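Long-range contacts in predicted protease of the collagenase family (Methanopyrus kandleri, PDB 5D88), which probably acts as a peptidase of the U32 family and binds zinc on a TIM-barrel scaffold: residues A[21-27]-A[242-248]; A[49-54]-A[207-212]; A[202-207]-A[223-227]. All blocks are in the same frame, centred on the assembly; numbering follows the deposited sequence.

Interaction 1: A[21-27]-A[242-248]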
loop_
_atom_site.group_PDB
_atom_site.type_symbol
_atom_site.label_atom_id
_atom_site.label_comp_id
_atom_site.label_asym_id
_atom_site.label_seq_id
_atom_site.Cartn_x
_atom_site.Cartn_y
_atom_site.Cartn_z
ATOM N N MET A 21 4.098 -28.305 -17.746
ATOM C CA MET A 21 5.108 -27.463 -18.363
ATOM C C MET A 21 4.851 -26.052 -17.856
ATOM O O MET A 21 3.724 -25.729 -17.488
ATOM C CB MET A 21 5.034 -27.500 -19.894
ATOM C CG MET A 21 4.539 -28.824 -20.491
ATOM S SD MET A 21 2.733 -28.940 -20.548
ATOM C CE MET A 21 2.461 -29.955 -22.008
ATOM N N THR A 22 5.900 -25.230 -17.798
ATOM C CA THR A 22 5.747 -23.846 -17.359
ATOM C C THR A 22 4.870 -23.076 -18.340
ATOM O O THR A 22 5.107 -23.098 -19.549
ATOM C CB THR A 22 7.118 -23.174 -17.241
ATOM O OG1 THR A 22 7.907 -23.847 -16.256
ATOM C CG2 THR A 22 6.980 -21.736 -16.825
ATOM N N ARG A 23 3.854 -22.390 -17.824
ATOM C CA ARG A 23 2.955 -21.626 -18.675
ATOM C C ARG A 23 3.432 -20.183 -18.765
ATOM O O ARG A 23 3.825 -19.583 -17.761
ATOM C CB ARG A 23 1.528 -21.720 -18.143
ATOM C CG ARG A 23 1.013 -23.137 -18.243
ATOM C CD ARG A 23 -0.399 -23.285 -17.742
ATOM N NE ARG A 23 -0.526 -22.867 -16.350
ATOM C CZ ARG A 23 -0.236 -23.628 -15.297
ATOM N NH1 ARG A 23 0.210 -24.876 -15.455
ATOM N NH2 ARG A 23 -0.394 -23.127 -14.074
ATOM N N ARG A 24 3.407 -19.626 -19.975
ATOM C CA ARG A 24 4.052 -18.345 -20.251
ATOM C C ARG A 24 3.029 -17.314 -20.701
ATOM O O ARG A 24 2.311 -17.527 -21.686
ATOM C CB ARG A 24 5.149 -18.501 -21.301
ATOM C CG ARG A 24 6.290 -19.372 -20.806
ATOM C CD ARG A 24 7.473 -19.366 -21.748
ATOM N NE ARG A 24 8.046 -18.035 -21.967
ATOM C CZ ARG A 24 8.986 -17.477 -21.208
ATOM N NH1 ARG A 24 9.468 -18.110 -20.150
ATOM N NH2 ARG A 24 9.454 -16.275 -21.512
ATOM N N TRP A 25 2.997 -16.196 -19.991
ATOM C CA TRP A 25 2.094 -15.088 -20.224
ATOM C C TRP A 25 2.898 -13.838 -20.541
ATOM O O TRP A 25 3.946 -13.592 -19.934
ATOM C CB TRP A 25 1.240 -14.855 -18.988
ATOM C CG TRP A 25 0.298 -15.971 -18.727
ATOM C CD1 TRP A 25 0.567 -17.154 -18.102
ATOM C CD2 TRP A 25 -1.075 -16.015 -19.094
ATOM N NE1 TRP A 25 -0.563 -17.927 -18.058
ATOM C CE2 TRP A 25 -1.587 -17.249 -18.664
ATOM C CE3 TRP A 25 -1.924 -15.128 -19.747
ATOM C CZ2 TRP A 25 -2.914 -17.609 -18.858
ATOM C CZ3 TRP A 25 -3.231 -15.487 -19.943
ATOM C CH2 TRP A 25 -3.716 -16.714 -19.505
ATOM N N TYR A 26 2.400 -13.043 -21.481
ATOM C CA TYR A 26 3.060 -11.814 -21.892
ATOM C C TYR A 26 2.126 -10.623 -21.732
ATOM O O TYR A 26 0.960 -10.673 -22.129
ATOM C CB TYR A 26 3.537 -11.909 -23.341
ATOM C CG TYR A 26 4.706 -12.831 -23.480
ATOM C CD1 TYR A 26 4.530 -14.199 -23.566
ATOM C CD2 TYR A 26 5.998 -12.330 -23.474
ATOM C CE1 TYR A 26 5.620 -15.049 -23.669
ATOM C CE2 TYR A 26 7.069 -13.161 -23.557
ATOM C CZ TYR A 26 6.883 -14.518 -23.661
ATOM O OH TYR A 26 7.993 -15.322 -23.754
ATOM N N LEU A 27 2.655 -9.556 -21.155
ATOM C CA LEU A 27 1.956 -8.285 -21.114
ATOM C C LEU A 27 1.751 -7.764 -22.531
ATOM O O LEU A 27 2.644 -7.854 -23.378
ATOM C CB LEU A 27 2.777 -7.278 -20.292
ATOM C CG LEU A 27 2.174 -5.877 -20.182
ATOM C CD1 LEU A 27 0.971 -5.853 -19.249
ATOM C CD2 LEU A 27 3.215 -4.872 -19.746
ATOM N N PHE A 242 8.401 -22.083 -10.414
ATOM C CA PHE A 242 7.080 -21.518 -10.623
ATOM C C PHE A 242 6.302 -22.326 -11.646
ATOM O O PHE A 242 6.865 -23.021 -12.487
ATOM C CB PHE A 242 7.197 -20.066 -11.064
ATOM C CG PHE A 242 7.817 -19.183 -10.029
ATOM C CD1 PHE A 242 7.055 -18.667 -8.999
ATOM C CD2 PHE A 242 9.175 -18.889 -10.073
ATOM C CE1 PHE A 242 7.634 -17.845 -8.042
ATOM C CE2 PHE A 242 9.760 -18.090 -9.122
ATOM C CZ PHE A 242 8.989 -17.561 -8.100
ATOM N N ASP A 243 4.984 -22.240 -11.540
ATOM C CA ASP A 243 4.089 -22.869 -12.491
ATOM C C ASP A 243 3.829 -22.005 -13.710
ATOM O O ASP A 243 3.503 -22.546 -14.777
ATOM C CB ASP A 243 2.756 -23.170 -11.806
ATOM C CG ASP A 243 2.926 -24.009 -10.562
ATOM O OD1 ASP A 243 3.351 -25.174 -10.687
ATOM O OD2 ASP A 243 2.650 -23.501 -9.463
ATOM N N GLU A 244 3.969 -20.683 -13.563
ATOM C CA GLU A 244 3.642 -19.709 -14.595
ATOM C C GLU A 244 4.668 -18.604 -14.563
ATOM O O GLU A 244 5.092 -18.191 -13.481
ATOM C CB GLU A 244 2.262 -19.078 -14.383
ATOM C CG GLU A 244 1.152 -20.091 -14.388
ATOM C CD GLU A 244 -0.233 -19.502 -14.183
ATOM O OE1 GLU A 244 -0.404 -18.255 -14.191
ATOM O OE2 GLU A 244 -1.170 -20.315 -14.010
ATOM N N VAL A 245 5.027 -18.108 -15.746
ATOM C CA VAL A 245 5.948 -16.994 -15.903
ATOM C C VAL A 245 5.209 -15.897 -16.635
ATOM O O VAL A 245 4.602 -16.146 -17.682
ATOM C CB VAL A 245 7.220 -17.390 -16.678
ATOM C CG1 VAL A 245 8.113 -16.183 -16.882
ATOM C CG2 VAL A 245 7.976 -18.442 -15.931
ATOM N N PHE A 246 5.257 -14.694 -16.087
ATOM C CA PHE A 246 4.590 -13.532 -16.656
ATOM C C PHE A 246 5.670 -12.527 -17.012
ATOM O O PHE A 246 6.340 -11.984 -16.126
ATOM C CB PHE A 246 3.586 -12.971 -15.654
ATOM C CG PHE A 246 2.982 -11.653 -16.028
ATOM C CD1 PHE A 246 2.726 -11.302 -17.343
ATOM C CD2 PHE A 246 2.637 -10.758 -15.026
ATOM C CE1 PHE A 246 2.153 -10.057 -17.641
ATOM C CE2 PHE A 246 2.051 -9.526 -15.327
ATOM C CZ PHE A 246 1.817 -9.181 -16.633
ATOM N N ILE A 247 5.835 -12.287 -18.306
ATOM C CA ILE A 247 6.834 -11.353 -18.807
ATOM C C ILE A 247 6.194 -9.982 -18.963
ATOM O O ILE A 247 5.272 -9.812 -19.767
ATOM C CB ILE A 247 7.402 -11.835 -20.147
ATOM C CG1 ILE A 247 7.954 -13.249 -20.005
ATOM C CG2 ILE A 247 8.435 -10.861 -20.649
ATOM C CD1 ILE A 247 9.037 -13.365 -18.981
ATOM N N LEU A 248 6.697 -8.987 -18.222
ATOM C CA LEU A 248 6.201 -7.621 -18.397
ATOM C C LEU A 248 6.933 -6.897 -19.520
ATOM O O LEU A 248 6.316 -6.444 -20.485
ATOM C CB LEU A 248 6.366 -6.802 -17.125
ATOM C CG LEU A 248 5.344 -6.950 -16.046
ATOM C CD1 LEU A 248 5.592 -8.300 -15.457
ATOM C CD2 LEU A 248 5.491 -5.854 -15.029
HETATM O O HOH W 1 6.544 -25.751 -14.102
HETATM O O HOH W 2 -1.689 -20.428 -16.963
#
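The first and last strands of the TIM barrel meet here and close it. Strands 23-27 and 244-247 run parallel, their axes 4.7 Å apart at an angle of 18°, and five backbone hydrogen bonds form the ladder, from Arg23 N to Asp243 O (3.1 Å) through to Leu27 N to Ile247 O (3.0 Å). Arg23, Trp25, Glu244 and Phe246 share one face. Arg23 (m, t, m) swings its guanidinium across to the partner strand so that NH2 forms a salt bridge with Glu244 OE2 (2.9 Å); its strongest partner is Glu185 on the adjacent strand 185-190, while Arg187 pairs with Glu244 and makes a cation-pi contact with Trp25. Pairing with Arg23 and Arg187 lets the carboxylate of buried Glu244 sit among Trp25 and Phe246. Phe246, with chi1 t, turns its ring edge to the neighbouring backbone, and CE1 lies 3.9 Å from Leu27 CB. On the other face, beta-branched Val245 and Ile247 fill the space beside Arg24 and Tyr26: Tyr26 CD2 packs 3.6 Å from Ile247 CB. Arg24 folds over this surface through a p chi3, which lets its NH2 donate to Tyr26 OH at 2.8 Å. Water 2 accepts from Arg23 NE at 2.8 Å and from Trp25 NE1 at 3.0 Å.

Interaction 2: A[49-54]-A[207-212]; sequences TEHGVA and FSHATA. With ZN (zinc ion), chain B.
Residues 49-51 form a short 3-10 turn, closed by Gly52 N donating to Thr49 O at 3.0 Å, and residues 52-54 continue as an irregular loop after the second strand of the TIM barrel, Val53 extended at phi/psi -129/127 and Ala54 turning at -93/-28. This loop lies against helix 200-213, of which 207-212 is a regular helical portion. The CA atoms of Gly52 and Ala212 approach to 4.2 Å, and those of Ala54 and Ser208 to 4.5 Å. Gly52 has phi/psi of 104/114, where a CB would jam against the preceding carbonyl, and its bare CA sits 3.5 Å from Thr211 OG1. Thr211 takes the p rotamer, which lets its hydroxyl donate back to Phe207 O (2.8 Å), one helical turn earlier, and accept from Val53 N (3.0 Å, 172°). One threonine thus ties the loop to the helix, with CG2 of Thr49 3.8 Å from Thr211 CB. Small residues permit the close fit: Ala54 CB rests 3.3 Å from Ser208 OG, whose hydroxyl bonds to Arg204 O. Water 3 bridges Glu50 O (2.4 Å) and Ala212 O (2.5 Å). The CA-to-CB bond of His209 points away from the loop, and its ring serves a zinc site at the subunit interface, completed by Cys88 and by His209 and Cys88 of the second subunit; His209 NE2 lies 2.0 Å from the zinc ion.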
loop_
_atom_site.group_PDB
_atom_site.type_symbol
_atom_site.label_atom_id
_atom_site.label_comp_id
_atom_site.label_asym_id
_atom_site.label_seq_id
_atom_site.Cartn_x
_atom_site.Cartn_y
_atom_site.Cartn_z
ATOM N N THR A 49 -7.393 -0.396 -18.427
ATOM C CA THR A 49 -6.934 0.833 -17.801
ATOM C C THR A 49 -8.006 1.537 -16.994
ATOM O O THR A 49 -7.773 1.930 -15.843
ATOM C CB THR A 49 -6.408 1.732 -18.906
ATOM O OG1 THR A 49 -5.469 0.962 -19.678
ATOM C CG2 THR A 49 -5.753 2.958 -18.327
ATOM N N GLU A 50 -9.163 1.777 -17.604
ATOM C CA GLU A 50 -10.157 2.627 -16.977
ATOM C C GLU A 50 -10.790 1.986 -15.741
ATOM O O GLU A 50 -11.513 2.671 -15.029
ATOM C CB GLU A 50 -11.236 3.010 -18.001
ATOM C CG GLU A 50 -12.189 1.896 -18.392
ATOM C CD GLU A 50 -13.461 2.404 -19.073
ATOM O OE1 GLU A 50 -14.319 3.025 -18.410
ATOM O OE2 GLU A 50 -13.621 2.170 -20.280
ATOM N N HIS A 51 -10.488 0.727 -15.440
ATOM C CA HIS A 51 -10.950 0.088 -14.225
ATOM C C HIS A 51 -9.903 0.017 -13.124
ATOM O O HIS A 51 -10.208 -0.493 -12.037
ATOM C CB HIS A 51 -11.485 -1.285 -14.579
ATOM C CG HIS A 51 -12.678 -1.196 -15.466
ATOM N ND1 HIS A 51 -12.739 -1.766 -16.718
ATOM C CD2 HIS A 51 -13.841 -0.528 -15.297
ATOM C CE1 HIS A 51 -13.909 -1.484 -17.267
ATOM N NE2 HIS A 51 -14.596 -0.734 -16.426
ATOM N N GLY A 52 -8.701 0.556 -13.360
ATOM C CA GLY A 52 -7.692 0.695 -12.327
ATOM C C GLY A 52 -6.581 -0.330 -12.419
ATOM O O GLY A 52 -6.799 -1.535 -12.242
ATOM N N VAL A 53 -5.381 0.166 -12.710
ATOM C CA VAL A 53 -4.173 -0.634 -12.865
ATOM C C VAL A 53 -3.085 -0.025 -11.981
ATOM O O VAL A 53 -2.816 1.179 -12.066
ATOM C CB VAL A 53 -3.715 -0.684 -14.336
ATOM C CG1 VAL A 53 -2.433 -1.519 -14.457
ATOM C CG2 VAL A 53 -4.825 -1.280 -15.216
ATOM N N ALA A 54 -2.479 -0.851 -11.120
ATOM C CA ALA A 54 -1.361 -0.429 -10.274
ATOM C C ALA A 54 -0.001 -0.711 -10.893
ATOM O O ALA A 54 0.981 -0.033 -10.567
ATOM C CB ALA A 54 -1.437 -1.130 -8.917
ATOM N N PHE A 207 -0.886 5.480 -9.451
ATOM C CA PHE A 207 -1.315 5.053 -10.781
ATOM C C PHE A 207 -2.666 4.329 -10.740
ATOM O O PHE A 207 -3.417 4.375 -11.715
ATOM C CB PHE A 207 -0.251 4.173 -11.430
ATOM C CG PHE A 207 0.802 4.936 -12.149
ATOM C CD1 PHE A 207 1.758 5.634 -11.444
ATOM C CD2 PHE A 207 0.817 4.976 -13.533
ATOM C CE1 PHE A 207 2.751 6.346 -12.104
ATOM C CE2 PHE A 207 1.814 5.688 -14.223
ATOM C CZ PHE A 207 2.776 6.383 -13.503
ATOM N N SER A 208 -2.977 3.638 -9.641
ATOM C CA SER A 208 -4.270 2.976 -9.501
ATOM C C SER A 208 -5.397 3.965 -9.710
ATOM O O SER A 208 -6.435 3.629 -10.290
ATOM C CB SER A 208 -4.416 2.345 -8.101
ATOM O OG SER A 208 -3.517 1.259 -7.880
ATOM N N HIS A 209 -5.227 5.171 -9.173
ATOM C CA HIS A 209 -6.226 6.223 -9.301
ATOM C C HIS A 209 -6.149 6.904 -10.658
ATOM O O HIS A 209 -7.177 7.185 -11.282
ATOM C CB HIS A 209 -6.021 7.256 -8.197
ATOM C CG HIS A 209 -6.560 6.849 -6.873
ATOM N ND1 HIS A 209 -7.871 7.058 -6.509
ATOM C CD2 HIS A 209 -5.958 6.284 -5.804
ATOM C CE1 HIS A 209 -8.059 6.614 -5.276
ATOM N NE2 HIS A 209 -6.910 6.151 -4.824
ATOM N N ALA A 210 -4.938 7.174 -11.132
ATOM C CA ALA A 210 -4.789 7.878 -12.395
ATOM C C ALA A 210 -5.486 7.124 -13.518
ATOM O O ALA A 210 -6.263 7.701 -14.289
ATOM C CB ALA A 210 -3.307 8.070 -12.699
ATOM N N THR A 211 -5.191 5.837 -13.635
ATOM C CA THR A 211 -5.788 5.012 -14.673
ATOM C C THR A 211 -7.299 4.944 -14.514
ATOM O O THR A 211 -8.043 5.152 -15.476
ATOM C CB THR A 211 -5.161 3.617 -14.629
ATOM O OG1 THR A 211 -5.258 3.065 -13.305
ATOM C CG2 THR A 211 -3.677 3.698 -15.047
ATOM N N ALA A 212 -7.769 4.664 -13.296
ATOM C CA ALA A 212 -9.207 4.497 -13.061
ATOM C C ALA A 212 -9.983 5.776 -13.337
ATOM O O ALA A 212 -11.143 5.732 -13.788
ATOM C CB ALA A 212 -9.454 4.064 -11.621
HETATM ZN ZN ZN B . -6.365 5.720 -2.904
HETATM O O HOH W 3 -13.042 4.040 -13.700
#

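Interaction 3: A[202-207]-A[223-227]. With ACT (acetate ion), chain C.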
loop_
_atom_site.group_PDB
_atom_site.type_symbol
_atom_site.label_atom_id
_atom_site.label_comp_id
_atom_site.label_asym_id
_atom_site.label_seq_id
_atom_site.Cartn_x
_atom_site.Cartn_y
_atom_site.Cartn_z
ATOM N N PHE A 202 3.435 3.606 -2.721
ATOM C CA PHE A 202 2.762 4.880 -2.886
ATOM C C PHE A 202 2.567 5.205 -4.360
ATOM O O PHE A 202 1.529 5.749 -4.751
ATOM C CB PHE A 202 3.577 5.964 -2.179
ATOM C CG PHE A 202 3.794 5.666 -0.719
ATOM C CD1 PHE A 202 2.805 5.970 0.205
ATOM C CD2 PHE A 202 4.950 5.036 -0.285
ATOM C CE1 PHE A 202 2.971 5.677 1.540
ATOM C CE2 PHE A 202 5.129 4.721 1.063
ATOM C CZ PHE A 202 4.139 5.043 1.977
ATOM N N GLU A 203 3.564 4.882 -5.184
ATOM C CA GLU A 203 3.479 5.185 -6.603
ATOM C C GLU A 203 2.429 4.322 -7.287
ATOM O O GLU A 203 1.698 4.805 -8.160
ATOM C CB GLU A 203 4.845 5.017 -7.249
ATOM C CG GLU A 203 4.889 5.486 -8.691
ATOM C CD GLU A 203 6.281 5.456 -9.272
ATOM O OE1 GLU A 203 7.112 4.651 -8.810
ATOM O OE2 GLU A 203 6.537 6.241 -10.206
ATOM N N ARG A 204 2.315 3.055 -6.885
ATOM C CA ARG A 204 1.273 2.200 -7.438
ATOM C C ARG A 204 -0.115 2.624 -6.983
ATOM O O ARG A 204 -1.068 2.519 -7.757
ATOM C CB ARG A 204 1.536 0.755 -7.061
ATOM C CG ARG A 204 2.755 0.181 -7.716
ATOM C CD ARG A 204 2.766 -1.241 -7.376
ATOM N NE ARG A 204 3.815 -1.981 -8.033
ATOM C CZ ARG A 204 4.529 -2.915 -7.427
ATOM N NH1 ARG A 204 4.326 -3.210 -6.139
ATOM N NH2 ARG A 204 5.438 -3.564 -8.110
ATOM N N ASN A 205 -0.247 3.132 -5.753
ATOM C CA ASN A 205 -1.516 3.729 -5.340
ATOM C C ASN A 205 -1.874 4.889 -6.260
ATOM O O ASN A 205 -3.031 5.036 -6.673
ATOM C CB ASN A 205 -1.431 4.224 -3.890
ATOM C CG ASN A 205 -1.561 3.112 -2.844
ATOM O OD1 ASN A 205 -1.980 1.981 -3.121
ATOM N ND2 ASN A 205 -1.249 3.474 -1.600
ATOM N N LEU A 206 -0.891 5.735 -6.575
ATOM C CA LEU A 206 -1.124 6.876 -7.454
ATOM C C LEU A 206 -1.598 6.422 -8.830
ATOM O O LEU A 206 -2.588 6.933 -9.356
ATOM C CB LEU A 206 0.150 7.711 -7.586
ATOM C CG LEU A 206 0.051 8.945 -8.499
ATOM C CD1 LEU A 206 -0.901 9.986 -7.939
ATOM C CD2 LEU A 206 1.467 9.520 -8.737
ATOM N N PHE A 207 -0.886 5.480 -9.451
ATOM C CA PHE A 207 -1.315 5.053 -10.781
ATOM C C PHE A 207 -2.666 4.329 -10.740
ATOM O O PHE A 207 -3.417 4.375 -11.715
ATOM C CB PHE A 207 -0.251 4.173 -11.430
ATOM C CG PHE A 207 0.802 4.936 -12.149
ATOM C CD1 PHE A 207 1.758 5.634 -11.444
ATOM C CD2 PHE A 207 0.817 4.976 -13.533
ATOM C CE1 PHE A 207 2.751 6.346 -12.104
ATOM C CE2 PHE A 207 1.814 5.688 -14.223
ATOM C CZ PHE A 207 2.776 6.383 -13.503
ATOM N N ASN A 223 4.440 13.367 -11.630
ATOM C CA ASN A 223 4.612 12.195 -10.774
ATOM C C ASN A 223 5.669 12.513 -9.727
ATOM O O ASN A 223 6.855 12.572 -10.065
ATOM C CB ASN A 223 5.026 10.971 -11.581
ATOM C CG ASN A 223 5.264 9.737 -10.689
ATOM O OD1 ASN A 223 5.148 9.806 -9.471
ATOM N ND2 ASN A 223 5.568 8.612 -11.307
ATOM N N PRO A 224 5.304 12.733 -8.466
ATOM C CA PRO A 224 6.308 13.156 -7.480
ATOM C C PRO A 224 7.276 12.059 -7.088
ATOM O O PRO A 224 8.330 12.358 -6.504
ATOM C CB PRO A 224 5.457 13.605 -6.290
ATOM C CG PRO A 224 4.191 12.814 -6.418
ATOM C CD PRO A 224 3.956 12.627 -7.886
ATOM N N TYR A 225 6.939 10.810 -7.370
ATOM C CA TYR A 225 7.762 9.664 -7.019
ATOM C C TYR A 225 8.812 9.377 -8.078
ATOM O O TYR A 225 9.819 8.733 -7.775
ATOM C CB TYR A 225 6.850 8.435 -6.792
ATOM C CG TYR A 225 5.753 8.719 -5.794
ATOM C CD1 TYR A 225 6.046 9.036 -4.474
ATOM C CD2 TYR A 225 4.423 8.722 -6.173
ATOM C CE1 TYR A 225 5.039 9.359 -3.566
ATOM C CE2 TYR A 225 3.423 9.040 -5.255
ATOM C CZ TYR A 225 3.748 9.362 -3.965
ATOM O OH TYR A 225 2.754 9.675 -3.063
ATOM N N GLU A 226 8.629 9.891 -9.299
ATOM C CA GLU A 226 9.559 9.583 -10.388
ATOM C C GLU A 226 10.991 10.022 -10.083
ATOM O O GLU A 226 11.919 9.213 -10.277
ATOM C CB GLU A 226 8.996 10.209 -11.674
ATOM C CG GLU A 226 9.898 10.281 -12.914
ATOM C CD GLU A 226 10.209 8.949 -13.589
ATOM O OE1 GLU A 226 9.368 8.020 -13.631
ATOM O OE2 GLU A 226 11.337 8.869 -14.133
ATOM N N PRO A 227 11.254 11.239 -9.606
ATOM C CA PRO A 227 12.646 11.642 -9.328
ATOM C C PRO A 227 13.250 11.064 -8.053
ATOM O O PRO A 227 14.434 11.318 -7.779
ATOM C CB PRO A 227 12.551 13.165 -9.219
ATOM C CG PRO A 227 11.138 13.467 -8.958
ATOM C CD PRO A 227 10.305 12.348 -9.449
HETATM C C ACT C . 5.571 -2.835 -11.708
HETATM O O ACT C . 5.968 -3.780 -10.984
HETATM O OXT ACT C . 4.658 -2.120 -11.235
HETATM C CH3 ACT C . 6.184 -2.559 -13.053
HETATM O O HOH W 4 0.377 7.944 -3.417
#
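The broad bump of this contact is the ring of Tyr225, laid flat against the flank of a helix. One face of the ring covers the backbone at Phe202 and Glu203, with CD2 3.7 Å from Glu203 CA, and Phe202 CB makes an off-centre CH-pi contact, 4.2 Å from the ring centroid. Leu206, one turn on, borders the ring: its CD2 meets the edge at Tyr225 CD2 (4.0 Å) and also reaches Pro224 CD (4.1 Å). A flat aromatic suits this place because its face can lie on the backbone without needing a deep hole. The chain presenting the ring is a type I beta turn from Asn223 to Glu226, and Asn223 adds an Asx turn, its OD1 accepting from Tyr225 N at 2.9 Å. The turn belongs to the segment after helix 200-213, the helix of this TIM barrel that carries zinc ligand His209, so the chain folds back on the helix it has just left. Asn223 fills the hollow between Glu203, Leu206 and Phe207: ND2 donates to Glu203 OE2 (2.8 Å) and lies 3.7 Å from Phe207 CE1, at the ring edge. Glu203 also forms salt bridges with Arg231, its strongest partner, and Arg229. Both segments face the second subunit: Tyr225 OH bonds to Asp122 of that subunit, and Phe202 and Leu206 pack on its Pro123 and Leu94. Arg204 NH2 meets an acetate ion, probably from the crystallisation liquor, 2.9 Å from acetate O. Water 4 fills the gap beside the ring, donating to Phe202 O at 2.8 Å and to Tyr225 OH at 3.0 Å.

In the fold
Starting from the N terminus, the chain enters the first barrel strand, 23-27, whose partner, 244-247, comes only near the C terminus; interaction 1 therefore closes a loop that spans nearly the whole barrel. Interactions 2 and 3 are both nested inside it. Interaction 2 closes a loop of about 150 residues by joining the loop after strand 43-47 to helix 200-213, whereas interaction 3 closes a short loop by returning residues 223-227 to that same helix. These two cross along the chain, share Phe207 and touch where Ala54 O lies 3.4 Å from Arg204 CG. Their centres are about 12 Å apart and both reach the second subunit, while interaction 1 lies about 23 Å and 27 Å from them, centre to centre.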